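Local structure of DegV family protein (Streptococcus agalactiae, 3LUP) at residues Met142-Asp145 against Val146-Lys150. The protein binds the fatty acid elaidic acid and may take part in lipid transport or fatty acid metabolism. Residues are numbered along the deposited sequence; the frame is centred on the assembly and turned at random.
Sequences MDFD and VIVNK
V148 sets its CG2 methyl over one face of the F144 ring, 3.8 Å from the centroid, a CH-pi contact. The approach is 19° off the ring normal, and the methyl is displaced toward the rim, coming nearest to CE2. F144 holds its CG anti to the backbone N, while V148 keeps CG2 beside its own backbone N, and this puts the methyl over the ring one turn earlier. The second flat group, the amide of N149, lends ND2 to a weak, long bond to D145 O, an oxygen that also takes N149 N at 2.9 Å, with this second donor lying out of the carbonyl plane. Alongside it, the first turn of the helix is closed by two straighter i to i+4 bonds, I147 N to D143 O and V148 N to F144 O, the latter nearly straight. D143 occupies the N-cap position, but its carboxylate makes no capping bond.

Just ahead of the helix, the selenomethionine M142 lays its chain against the first turns. Its CG meets V146 CG1 at 3.5 Å, the two side chains crossing at about a right angle, and its CB packs on I147 CG1. A bend at chi3 (-69°) brings the terminal CE close to CD of K150, so the aliphatic part of K150 continues the apolar contact that M142 makes with V146 and I147.

Around this start of helix 144-155, M142, I147 and K150 rest on C137 near the end of helix 124-138, whereas F144 and V148 cover A116 of strand 114-116, an outermost strand of the four-stranded parallel sheet, with the F144 ring also meeting H86.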
loop_
_atom_site.group_PDB
_atom_site.type_symbol
_atom_site.label_atom_id
_atom_site.label_comp_id
_atom_site.label_asym_id
_atom_site.label_seq_id
_atom_site.Cartn_x
_atom_site.Cartn_y
_atom_site.Cartn_z
HETATM N N MSE A 142 -13.609 -2.710 21.480
HETATM C CA MSE A 142 -13.072 -4.041 21.206
HETATM C C MSE A 142 -11.686 -4.230 21.849
HETATM O O MSE A 142 -10.872 -3.302 21.867
HETATM C CB MSE A 142 -12.996 -4.237 19.692
HETATM C CG MSE A 142 -13.354 -5.624 19.160
HETATM SE SE MSE A 142 -13.058 -5.769 17.197
HETATM C CE MSE A 142 -14.497 -4.585 16.597
ATOM N N ASP A 143 -11.439 -5.428 22.387
ATOM C CA ASP A 143 -10.154 -5.773 23.007
ATOM C C ASP A 143 -9.060 -5.871 21.962
ATOM O O ASP A 143 -9.315 -6.258 20.815
ATOM C CB ASP A 143 -10.221 -7.107 23.765
ATOM C CG ASP A 143 -10.891 -6.984 25.122
ATOM O OD1 ASP A 143 -10.694 -5.952 25.806
ATOM O OD2 ASP A 143 -11.615 -7.930 25.515
ATOM N N PHE A 144 -7.843 -5.540 22.386
ATOM C CA PHE A 144 -6.688 -5.528 21.517
ATOM C C PHE A 144 -6.534 -6.817 20.715
ATOM O O PHE A 144 -6.376 -6.751 19.497
ATOM C CB PHE A 144 -5.418 -5.221 22.299
ATOM C CG PHE A 144 -4.235 -4.977 21.427
ATOM C CD1 PHE A 144 -4.119 -3.788 20.710
ATOM C CD2 PHE A 144 -3.242 -5.939 21.304
ATOM C CE1 PHE A 144 -3.030 -3.556 19.881
ATOM C CE2 PHE A 144 -2.148 -5.719 20.484
ATOM C CZ PHE A 144 -2.043 -4.516 19.764
ATOM N N ASP A 145 -6.603 -7.976 21.373
ATOM C CA ASP A 145 -6.462 -9.260 20.653
ATOM C C ASP A 145 -7.537 -9.480 19.594
ATOM O O ASP A 145 -7.259 -10.040 18.534
ATOM C CB ASP A 145 -6.440 -10.452 21.606
ATOM C CG ASP A 145 -5.166 -10.524 22.415
ATOM O OD1 ASP A 145 -4.326 -9.597 22.303
ATOM O OD2 ASP A 145 -5.014 -11.513 23.170
ATOM N N VAL A 146 -8.750 -9.029 19.901
ATOM C CA VAL A 146 -9.877 -9.104 18.990
ATOM C C VAL A 146 -9.690 -8.157 17.791
ATOM O O VAL A 146 -9.953 -8.536 16.645
ATOM C CB VAL A 146 -11.215 -8.830 19.730
ATOM C CG1 VAL A 146 -12.416 -9.020 18.805
ATOM C CG2 VAL A 146 -11.347 -9.747 20.938
ATOM N N ILE A 147 -9.237 -6.935 18.042
ATOM C CA ILE A 147 -8.978 -6.007 16.959
ATOM C C ILE A 147 -7.941 -6.624 16.039
ATOM O O ILE A 147 -8.209 -6.812 14.856
ATOM C CB ILE A 147 -8.538 -4.626 17.479
ATOM C CG1 ILE A 147 -9.698 -3.988 18.263
ATOM C CG2 ILE A 147 -8.085 -3.736 16.324
ATOM C CD1 ILE A 147 -9.445 -2.592 18.783
ATOM N N VAL A 148 -6.785 -6.978 16.603
ATOM C CA VAL A 148 -5.677 -7.657 15.893
ATOM C C VAL A 148 -6.168 -8.843 15.062
ATOM O O VAL A 148 -5.696 -9.116 13.940
ATOM C CB VAL A 148 -4.620 -8.184 16.902
ATOM C CG1 VAL A 148 -3.553 -9.008 16.201
ATOM C CG2 VAL A 148 -3.979 -7.050 17.644
ATOM N N ASN A 149 -7.110 -9.559 15.660
ATOM C CA ASN A 149 -7.748 -10.686 15.039
ATOM C C ASN A 149 -8.533 -10.267 13.797
ATOM O O ASN A 149 -8.313 -10.798 12.704
ATOM C CB ASN A 149 -8.683 -11.289 16.052
ATOM C CG ASN A 149 -8.469 -12.733 16.217
ATOM O OD1 ASN A 149 -9.033 -13.535 15.464
ATOM N ND2 ASN A 149 -7.655 -13.104 17.212
ATOM N N LYS A 150 -9.441 -9.310 13.987
ATOM C CA LYS A 150 -10.280 -8.783 12.917
ATOM C C LYS A 150 -9.420 -8.220 11.795
ATOM O O LYS A 150 -9.737 -8.399 10.618
ATOM C CB LYS A 150 -11.221 -7.707 13.457
ATOM C CG LYS A 150 -12.339 -7.304 12.504
ATOM C CD LYS A 150 -13.490 -6.628 13.272
ATOM C CE LYS A 150 -14.466 -5.880 12.360
ATOM N NZ LYS A 150 -15.551 -6.731 11.821
#